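Local coordinates for SxtG (Microseira wollei, PDB 6U1R), which is an amidinotransferase of the saxitoxin biosynthetic pathway, probably moving an amidino group from donor to acceptor by way of a covalent enzyme intermediate, at residues A[255-259]-A[260-264]; A[263-266]-A[267-271]; A[287-290]-A[291-295]. One frame throughout, in Å; residues are numbered along the deposited sequence.

Interaction 1: residues A[255-259]-A[260-264]; sequences IESQC and PEALH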
ATOM      1  N   ILE A 255      17.870  -7.540  15.007  1.00 17.30           N
ATOM      2  CA  ILE A 255      18.300  -8.000  16.323  1.00 19.87           C
ATOM      3  C   ILE A 255      17.388  -9.134  16.776  1.00 21.49           C
ATOM      4  O   ILE A 255      16.262  -9.283  16.299  1.00 20.17           O
ATOM      5  CB  ILE A 255      18.308  -6.875  17.378  1.00 20.61           C
ATOM      6  CG1 ILE A 255      16.880  -6.453  17.734  1.00 19.04           C
ATOM      7  CG2 ILE A 255      19.133  -5.683  16.898  1.00 21.95           C
ATOM      8  CD1 ILE A 255      16.756  -5.808  19.069  1.00 22.17           C
ATOM      9  N   GLU A 256      17.868  -9.908  17.751  1.00 21.80           N
ATOM     10  CA  GLU A 256      17.081 -10.945  18.414  1.00 24.19           C
ATOM     11  C   GLU A 256      16.596 -10.424  19.763  1.00 22.80           C
ATOM     12  O   GLU A 256      17.413 -10.055  20.607  1.00 23.28           O
ATOM     13  CB  GLU A 256      17.919 -12.209  18.608  1.00 25.93           C
ATOM     14  CG  GLU A 256      18.551 -12.738  17.316  1.00 31.66           C
ATOM     15  CD  GLU A 256      17.530 -13.282  16.333  1.00 37.42           C
ATOM     16  OE1 GLU A 256      16.535 -13.887  16.787  1.00 38.34           O
ATOM     17  OE2 GLU A 256      17.722 -13.104  15.103  1.00 39.88           O
ATOM     18  N   SER A 257      15.275 -10.362  19.954  1.00 22.12           N
ATOM     19  CA  SER A 257      14.712 -10.019  21.257  1.00 20.68           C
ATOM     20  C   SER A 257      14.522 -11.280  22.090  1.00 21.28           C
ATOM     21  O   SER A 257      14.120 -12.325  21.573  1.00 22.30           O
ATOM     22  CB  SER A 257      13.366  -9.309  21.122  1.00 22.03           C
ATOM     23  OG  SER A 257      12.830  -9.004  22.406  1.00 24.02           O
ATOM     24  N   GLN A 258      14.812 -11.169  23.379  1.00 19.58           N
ATOM     25  CA  GLN A 258      14.494 -12.197  24.359  1.00 21.28           C
ATOM     26  C   GLN A 258      13.115 -12.005  24.992  1.00 21.71           C
ATOM     27  O   GLN A 258      12.753 -12.775  25.887  1.00 21.71           O
ATOM     28  CB  GLN A 258      15.569 -12.207  25.452  1.00 24.34           C
ATOM     29  CG  GLN A 258      16.960 -12.593  24.928  1.00 26.18           C
ATOM     30  CD  GLN A 258      18.073 -12.341  25.946  1.00 30.46           C
ATOM     31  OE1 GLN A 258      17.984 -11.443  26.790  1.00 30.82           O
ATOM     32  NE2 GLN A 258      19.130 -13.132  25.858  1.00 29.47           N
ATOM     33  N   CYS A 259      12.349 -10.994  24.571  1.00 18.85           N
ATOM     34  CA  CYS A 259      11.017 -10.763  25.133  1.00 18.46           C
ATOM     35  C   CYS A 259      10.020 -11.694  24.459  1.00 18.10           C
ATOM     36  O   CYS A 259       9.799 -11.564  23.254  1.00 16.96           O
ATOM     37  CB  CYS A 259      10.570  -9.321  24.915  1.00 19.72           C
ATOM     38  SG  CYS A 259       8.865  -9.006  25.496  1.00 19.97           S
ATOM     39  N   PRO A 260       9.399 -12.635  25.180  1.00 17.72           N
ATOM     40  CA  PRO A 260       8.449 -13.545  24.516  1.00 17.92           C
ATOM     41  C   PRO A 260       7.201 -12.857  23.996  1.00 16.26           C
ATOM     42  O   PRO A 260       6.524 -13.424  23.122  1.00 16.07           O
ATOM     43  CB  PRO A 260       8.088 -14.556  25.627  1.00 20.47           C
ATOM     44  CG  PRO A 260       9.181 -14.424  26.645  1.00 20.20           C
ATOM     45  CD  PRO A 260       9.600 -12.988  26.594  1.00 19.27           C
ATOM     46  N   GLU A 261       6.876 -11.682  24.535  1.00 14.76           N
ATOM     47  CA  GLU A 261       5.716 -10.867  24.190  1.00 16.36           C
ATOM     48  C   GLU A 261       6.030  -9.809  23.118  1.00 15.79           C
ATOM     49  O   GLU A 261       5.259  -8.851  22.970  1.00 14.74           O
ATOM     50  CB  GLU A 261       5.196 -10.162  25.451  1.00 18.32           C
ATOM     51  CG  GLU A 261       4.730 -11.108  26.572  1.00 21.59           C
ATOM     52  CD  GLU A 261       5.848 -11.588  27.481  1.00 23.93           C
ATOM     53  OE1 GLU A 261       6.781 -10.804  27.746  1.00 25.03           O
ATOM     54  OE2 GLU A 261       5.776 -12.739  27.959  1.00 26.96           O
ATOM     55  N   ALA A 262       7.156  -9.950  22.415  1.00 15.17           N
ATOM     56  CA  ALA A 262       7.727  -8.847  21.648  1.00 17.06           C
ATOM     57  C   ALA A 262       6.726  -8.280  20.657  1.00 15.88           C
ATOM     58  O   ALA A 262       6.122  -9.012  19.867  1.00 14.28           O
ATOM     59  CB  ALA A 262       8.987  -9.300  20.907  1.00 18.73           C
ATOM     60  N   LEU A 263       6.592  -6.946  20.684  1.00 16.09           N
ATOM     61  CA  LEU A 263       5.723  -6.216  19.770  1.00 15.83           C
ATOM     62  C   LEU A 263       6.183  -4.755  19.850  1.00 16.69           C
ATOM     63  O   LEU A 263       5.909  -4.075  20.842  1.00 16.69           O
ATOM     64  CB  LEU A 263       4.258  -6.386  20.154  1.00 17.33           C
ATOM     65  CG  LEU A 263       3.113  -5.734  19.369  1.00 22.07           C
ATOM     66  CD1 LEU A 263       3.448  -5.288  17.992  1.00 18.85           C
ATOM     67  CD2 LEU A 263       1.955  -6.729  19.291  1.00 25.14           C
ATOM     68  N   HIS A 264       6.947  -4.333  18.844  1.00 14.97           N
ATOM     69  CA  HIS A 264       7.600  -3.029  18.735  1.00 13.13           C
ATOM     70  C   HIS A 264       8.937  -3.035  19.465  1.00 14.02           C
ATOM     71  O   HIS A 264       9.109  -3.731  20.472  1.00 14.90           O
ATOM     72  CB  HIS A 264       6.689  -1.888  19.220  1.00 13.78           C
ATOM     73  CG  HIS A 264       5.377  -1.862  18.504  1.00 14.58           C
ATOM     74  ND1 HIS A 264       4.211  -1.407  19.082  1.00 15.20           N
ATOM     75  CD2 HIS A 264       5.043  -2.280  17.258  1.00 15.50           C
ATOM     76  CE1 HIS A 264       3.213  -1.558  18.226  1.00 16.57           C
ATOM     77  NE2 HIS A 264       3.695  -2.064  17.105  1.00 14.95           N
TER

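Interaction 2: residues A[263-266]-A[267-271]; sequences LHID and TTLMP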
ATOM      1  N   LEU A 263       6.592  -6.946  20.684  1.00 16.09           N
ATOM      2  CA  LEU A 263       5.723  -6.216  19.770  1.00 15.83           C
ATOM      3  C   LEU A 263       6.183  -4.755  19.850  1.00 16.69           C
ATOM      4  O   LEU A 263       5.909  -4.075  20.842  1.00 16.69           O
ATOM      5  CB  LEU A 263       4.258  -6.386  20.154  1.00 17.33           C
ATOM      6  CG  LEU A 263       3.113  -5.734  19.369  1.00 22.07           C
ATOM      7  CD1 LEU A 263       3.448  -5.288  17.992  1.00 18.85           C
ATOM      8  CD2 LEU A 263       1.955  -6.729  19.291  1.00 25.14           C
ATOM      9  N   HIS A 264       6.947  -4.333  18.844  1.00 14.97           N
ATOM     10  CA  HIS A 264       7.600  -3.029  18.735  1.00 13.13           C
ATOM     11  C   HIS A 264       8.937  -3.035  19.465  1.00 14.02           C
ATOM     12  O   HIS A 264       9.109  -3.731  20.472  1.00 14.90           O
ATOM     13  CB  HIS A 264       6.689  -1.888  19.220  1.00 13.78           C
ATOM     14  CG  HIS A 264       5.377  -1.862  18.504  1.00 14.58           C
ATOM     15  ND1 HIS A 264       4.211  -1.407  19.082  1.00 15.20           N
ATOM     16  CD2 HIS A 264       5.043  -2.280  17.258  1.00 15.50           C
ATOM     17  CE1 HIS A 264       3.213  -1.558  18.226  1.00 16.57           C
ATOM     18  NE2 HIS A 264       3.695  -2.064  17.105  1.00 14.95           N
ATOM     19  N   ILE A 265       9.906  -2.318  18.897  1.00 12.76           N
ATOM     20  CA  ILE A 265      11.297  -2.360  19.353  1.00 13.00           C
ATOM     21  C   ILE A 265      11.658  -1.181  20.264  1.00 13.88           C
ATOM     22  O   ILE A 265      12.766  -1.169  20.842  1.00 13.98           O
ATOM     23  CB  ILE A 265      12.238  -2.431  18.126  1.00 11.37           C
ATOM     24  CG1 ILE A 265      13.590  -3.093  18.463  1.00 14.74           C
ATOM     25  CG2 ILE A 265      12.426  -1.038  17.462  1.00 12.96           C
ATOM     26  CD1 ILE A 265      14.471  -3.375  17.206  1.00 14.70           C
ATOM     27  N   ASP A 266      10.766  -0.203  20.430  1.00 12.93           N
ATOM     28  CA  ASP A 266      11.149   1.056  21.055  1.00 14.58           C
ATOM     29  C   ASP A 266      10.977   1.048  22.585  1.00 13.14           C
ATOM     30  O   ASP A 266      10.927   2.118  23.206  1.00 13.62           O
ATOM     31  CB  ASP A 266      10.439   2.254  20.376  1.00 13.42           C
ATOM     32  CG  ASP A 266       8.926   2.119  20.224  1.00 15.15           C
ATOM     33  OD1 ASP A 266       8.351   1.042  20.443  1.00 15.69           O
ATOM     34  OD2 ASP A 266       8.299   3.157  19.826  1.00 15.91           O
ATOM     35  N   THR A 267      10.949  -0.140  23.205  1.00 12.52           N
ATOM     36  CA  THR A 267      11.365  -0.320  24.593  1.00 12.97           C
ATOM     37  C   THR A 267      12.526  -1.303  24.704  1.00 14.20           C
ATOM     38  O   THR A 267      12.855  -1.734  25.818  1.00 15.16           O
ATOM     39  CB  THR A 267      10.212  -0.795  25.496  1.00 15.26           C
ATOM     40  OG1 THR A 267       9.723  -2.064  25.071  1.00 15.99           O
ATOM     41  CG2 THR A 267       9.080   0.197  25.506  1.00 15.27           C
ATOM     42  N   THR A 268      13.182  -1.632  23.584  1.00 13.48           N
ATOM     43  CA  THR A 268      14.251  -2.623  23.519  1.00 13.51           C
ATOM     44  C   THR A 268      15.571  -2.018  23.073  1.00 15.48           C
ATOM     45  O   THR A 268      16.611  -2.228  23.738  1.00 16.49           O
ATOM     46  CB  THR A 268      13.845  -3.771  22.565  1.00 14.51           C
ATOM     47  OG1 THR A 268      12.676  -4.452  23.063  1.00 16.25           O
ATOM     48  CG2 THR A 268      14.990  -4.779  22.368  1.00 16.10           C
ATOM     49  N   LEU A 269      15.556  -1.254  21.974  1.00 14.81           N
ATOM     50  CA  LEU A 269      16.760  -0.719  21.337  1.00 15.31           C
ATOM     51  C   LEU A 269      16.424   0.699  20.892  1.00 15.78           C
ATOM     52  O   LEU A 269      15.630   0.872  19.958  1.00 17.15           O
ATOM     53  CB  LEU A 269      17.165  -1.594  20.149  1.00 15.79           C
ATOM     54  CG  LEU A 269      18.558  -1.377  19.561  1.00 17.88           C
ATOM     55  CD1 LEU A 269      19.637  -2.038  20.406  1.00 19.75           C
ATOM     56  CD2 LEU A 269      18.603  -1.871  18.131  1.00 19.43           C
ATOM     57  N   MET A 270      17.025   1.701  21.534  1.00 14.63           N
ATOM     58  CA  MET A 270      16.690   3.106  21.289  1.00 13.68           C
ATOM     59  C   MET A 270      17.940   3.942  21.019  1.00 14.37           C
ATOM     60  O   MET A 270      18.635   4.365  21.960  1.00 13.71           O
ATOM     61  CB  MET A 270      15.899   3.672  22.455  1.00 16.57           C
ATOM     62  CG  MET A 270      14.478   3.086  22.486  1.00 15.00           C
ATOM     63  SD  MET A 270      13.541   3.693  21.074  1.00 16.58           S
ATOM     64  CE  MET A 270      12.862   5.216  21.785  1.00 15.77           C
ATOM     65  N   PRO A 271      18.234   4.227  19.755  1.00 13.73           N
ATOM     66  CA  PRO A 271      19.286   5.201  19.435  1.00 13.78           C
ATOM     67  C   PRO A 271      18.936   6.560  20.019  1.00 14.87           C
ATOM     68  O   PRO A 271      17.826   7.063  19.832  1.00 16.30           O
ATOM     69  CB  PRO A 271      19.291   5.229  17.897  1.00 13.71           C
ATOM     70  CG  PRO A 271      18.579   3.961  17.486  1.00 14.90           C
ATOM     71  CD  PRO A 271      17.584   3.686  18.552  1.00 16.84           C
TER
HETATM   72  O   HOH W   1      10.548  -2.943  22.651  1.00 14.65           O

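Interaction 3: residues A[287-290]-A[291-295]; sequences NKLP and KILKS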
ATOM      1  N   ASN A 287      25.940  -9.310  23.944  1.00 30.29           N
ATOM      2  CA  ASN A 287      27.011 -10.041  23.281  1.00 31.50           C
ATOM      3  C   ASN A 287      26.574 -10.661  21.964  1.00 30.90           C
ATOM      4  O   ASN A 287      27.431 -11.119  21.202  1.00 33.30           O
ATOM      5  CB  ASN A 287      27.555 -11.126  24.214  1.00 32.58           C
ATOM      6  CG  ASN A 287      28.218 -10.550  25.446  1.00 35.57           C
ATOM      7  OD1 ASN A 287      27.895 -10.926  26.578  1.00 39.25           O
ATOM      8  ND2 ASN A 287      29.149  -9.626  25.236  1.00 33.39           N
ATOM      9  N   LYS A 288      25.274 -10.676  21.669  1.00 28.49           N
ATOM     10  CA  LYS A 288      24.772 -11.198  20.407  1.00 27.51           C
ATOM     11  C   LYS A 288      24.237 -10.094  19.498  1.00 27.23           C
ATOM     12  O   LYS A 288      23.617 -10.390  18.469  1.00 26.93           O
ATOM     13  CB  LYS A 288      23.695 -12.252  20.682  1.00 31.92           C
ATOM     14  CG  LYS A 288      24.210 -13.379  21.592  1.00 36.37           C
ATOM     15  CD  LYS A 288      23.267 -14.580  21.622  1.00 52.11           C
ATOM     16  CE  LYS A 288      23.874 -15.749  22.401  1.00 49.60           C
ATOM     17  NZ  LYS A 288      22.875 -16.837  22.628  1.00 52.57           N
ATOM     18  N   LEU A 289      24.469  -8.833  19.849  1.00 25.71           N
ATOM     19  CA  LEU A 289      24.004  -7.728  19.023  1.00 24.74           C
ATOM     20  C   LEU A 289      24.776  -7.681  17.706  1.00 25.74           C
ATOM     21  O   LEU A 289      25.934  -8.099  17.647  1.00 25.88           O
ATOM     22  CB  LEU A 289      24.190  -6.407  19.755  1.00 23.75           C
ATOM     23  CG  LEU A 289      23.179  -6.039  20.836  1.00 25.85           C
ATOM     24  CD1 LEU A 289      23.655  -4.800  21.590  1.00 24.01           C
ATOM     25  CD2 LEU A 289      21.795  -5.819  20.224  1.00 23.23           C
ATOM     26  N   PRO A 290      24.167  -7.157  16.641  1.00 24.86           N
ATOM     27  CA  PRO A 290      24.895  -7.011  15.372  1.00 27.13           C
ATOM     28  C   PRO A 290      26.255  -6.360  15.586  1.00 24.13           C
ATOM     29  O   PRO A 290      26.403  -5.441  16.389  1.00 22.00           O
ATOM     30  CB  PRO A 290      23.969  -6.130  14.534  1.00 25.45           C
ATOM     31  CG  PRO A 290      22.599  -6.416  15.077  1.00 26.12           C
ATOM     32  CD  PRO A 290      22.792  -6.630  16.556  1.00 24.74           C
ATOM     33  N   LYS A 291      27.266  -6.851  14.865  1.00 26.65           N
ATOM     34  CA  LYS A 291      28.627  -6.394  15.123  1.00 26.81           C
ATOM     35  C   LYS A 291      28.830  -4.928  14.755  1.00 25.25           C
ATOM     36  O   LYS A 291      29.729  -4.285  15.306  1.00 23.88           O
ATOM     37  CB  LYS A 291      29.619  -7.273  14.359  1.00 33.99           C
ATOM     38  CG  LYS A 291      29.477  -8.753  14.699  1.00 44.11           C
ATOM     39  CD  LYS A 291      30.833  -9.434  14.822  1.00 58.16           C
ATOM     40  CE  LYS A 291      30.702 -10.814  15.446  1.00 58.04           C
ATOM     41  NZ  LYS A 291      32.035 -11.438  15.695  1.00 68.81           N
ATOM     42  N   ILE A 292      28.013  -4.384  13.850  1.00 22.69           N
ATOM     43  CA  ILE A 292      28.144  -2.977  13.464  1.00 21.94           C
ATOM     44  C   ILE A 292      28.055  -2.063  14.682  1.00 22.88           C
ATOM     45  O   ILE A 292      28.668  -0.986  14.721  1.00 20.80           O
ATOM     46  CB  ILE A 292      27.070  -2.646  12.407  1.00 22.32           C
ATOM     47  CG1 ILE A 292      27.230  -1.214  11.894  1.00 23.93           C
ATOM     48  CG2 ILE A 292      25.653  -2.900  12.981  1.00 23.48           C
ATOM     49  CD1 ILE A 292      26.157  -0.811  10.864  1.00 24.57           C
ATOM     50  N   LEU A 293      27.321  -2.481  15.709  1.00 22.14           N
ATOM     51  CA  LEU A 293      27.184  -1.646  16.894  1.00 22.78           C
ATOM     52  C   LEU A 293      28.459  -1.547  17.724  1.00 22.60           C
ATOM     53  O   LEU A 293      28.493  -0.743  18.658  1.00 24.37           O
ATOM     54  CB  LEU A 293      26.032  -2.175  17.743  1.00 23.40           C
ATOM     55  CG  LEU A 293      24.661  -1.888  17.123  1.00 20.11           C
ATOM     56  CD1 LEU A 293      23.597  -2.801  17.701  1.00 23.23           C
ATOM     57  CD2 LEU A 293      24.277  -0.460  17.367  1.00 22.96           C
ATOM     58  N   LYS A 294      29.527  -2.282  17.382  1.00 24.56           N
ATOM     59  CA  LYS A 294      30.732  -2.279  18.208  1.00 26.72           C
ATOM     60  C   LYS A 294      31.374  -0.901  18.312  1.00 24.04           C
ATOM     61  O   LYS A 294      32.042  -0.616  19.309  1.00 25.76           O
ATOM     62  CB  LYS A 294      31.759  -3.280  17.664  1.00 28.46           C
ATOM     63  CG  LYS A 294      31.385  -4.741  17.867  1.00 38.41           C
ATOM     64  CD  LYS A 294      31.252  -5.089  19.345  1.00 43.62           C
ATOM     65  CE  LYS A 294      31.132  -6.596  19.556  1.00 53.09           C
ATOM     66  NZ  LYS A 294      31.169  -6.955  21.002  1.00 58.12           N
ATOM     67  N   SER A 295      31.206  -0.041  17.309  1.00 22.27           N
ATOM     68  CA  SER A 295      31.791   1.295  17.351  1.00 22.51           C
ATOM     69  C   SER A 295      31.014   2.279  18.225  1.00 22.68           C
ATOM     70  O   SER A 295      31.517   3.385  18.489  1.00 19.92           O
ATOM     71  CB  SER A 295      31.887   1.853  15.933  1.00 24.09           C
ATOM     72  OG  SER A 295      30.600   1.995  15.388  1.00 21.87           O
TER

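Interaction 1: residues A[255-259]-A[260-264]
Cys259 and Glu261 face each other around the proline that separates them. The cysteine SG, anti to its own backbone nitrogen (chi1 176°), extends alongside the next peptides and comes within 3.5 Å of Glu261 N. The glutamate chain folds at chi2, which brings its carboxylate back beside the sulfur, with Glu261 OE1 3.6 Å from Cys259 SG. Ala262 takes another direction: its methyl turns toward 255-259, where Ala262 CB lies 4.3 Å from Cys259 CB and 4.1 Å from Ser257 OG. Two local turns frame these side chains. Ser257 and Cys259 form an ST turn, in which Cys259 N donates to Ser257 OG over 3.0 Å in a nearly straight bond (164° at the hydrogen). Directly after it, Cys259 to Ala262 make a type I beta turn with Pro260 as its second residue, closed by a weak bond of 3.2 Å from Ala262 N to Cys259 O. The Pro260 ring stays close to the preceding residues, Pro260 CD resting 3.2 Å from Gln258 O. His232 braces the turn from outside, its NE2 bonding Pro260 O, while Phe283 packs on Cys259.

Interaction 2: residues A[263-266]-A[267-271]
Asp266 meets Met270 through its CB and not through its flat carboxylate. That carboxylate is directed elsewhere: OD2 is hydrogen-bonded to His367 ND1, and the side chain touches Cys368. The other flat group, the His264 ring, has Leu263 CD1 over one face, 3.3 Å above the ring plane and offset toward the rim; the ring leads away from 267-271, and its NE2 is hydrogen-bonded to Asp215 OD2. Met270 is bent at chi2 and chi3, and the fold of its chain lays SD 3.5 Å from Asp266 CB. With Asp266 CG between backbone nitrogen and carbonyl carbon (chi1 51°), the carboxylate is carried off toward His367, while CB and CA lie against the sulfur. In the amidinotransferase family a Cys-His-Asp triad does the catalysis; Cys368, His264 and Asp215 are its predicted members here, and the turn at 265-269 leads from the histidine into strand 269-273. Its hub is Ile265 O, which takes two backbone donors: Thr268 N at 2.8 Å, standing 51° out of the carbonyl plane, and Leu269 N at 3.0 Å, nearly in line with the C=O bond. A water bridges the turn, donating to His264 O (2.7 Å), accepting from Thr267 N (2.9 Å) and bonding Thr268 OG1 (2.6 Å). On the apolar side, Ile265 crosses Thr268 at about a right angle, and Ile265 CG1 lies 4.2 Å from Leu269 CB. Ile255 and Val220 extend this packing around Ile265.

Interaction 3: residues A[287-290]-A[291-295]
Pro290 and Leu293 are joined by the backbone bond that opens a 3-10 segment, Leu293 N donating to Pro290 O over 3.2 Å at 154°. The next bond of the same three-residue spacing, Lys294 N to Lys291 O at 2.9 Å, continues the turn. Pro290 itself is extended (psi 140°), and the 3-10 segment begins at the next residue. The proline ring and the Leu293 side chain lie side by side and point the same way. The branch that does the touching is Leu293 CD1, which lies 4.1 Å from Pro290 CD and 4.2 Å from Leu289 CB, so one methyl spans two successive residues. Leu293 CB, meanwhile, rests 3.6 Å from Pro290 O, the atom its own backbone nitrogen binds. This turn belongs to the connection between strands 276-279 and 297-300, which are parallel neighbours in a three-stranded mixed sheet and therefore require a crossover. Ile292 uses its two branches differently. Its CG1 stands anti to the backbone nitrogen and carries the longer arm away from 287-290, whereas CG2, set between nitrogen and carbonyl carbon, reaches back to lie 4.0 Å from Pro290 CB. Outside the two segments, Phe227 of strand 225-229 and the C-terminal Phe383 both pack on Ile292 and Leu293. Phe383 also receives Ser295, whose OG is hydrogen-bonded to Phe383 O, while Ile255 packs against Pro290.

In the fold
Along the chain the order is interaction 1, interaction 2, interaction 3. The first two share Leu263 and His264, and their centres are about 9 Å apart: together they form the loop that leads from strand 251-255 into strand 269-273. Interaction 3 follows strand 276-279 and precedes strand 297-300, its centre about 17 Å from that of interaction 1 and about 16 Å from that of interaction 2. Ile255, at the start of interaction 1, touches both others: Ile255 CD1 lies 3.8 Å from Ile265 CD1, and Ile255 CG2 3.8 Å from Pro290 CD. Its apolar packing thus links the loop bearing the predicted catalytic histidine to the more peripheral crossover, which lies away from the annotated sites.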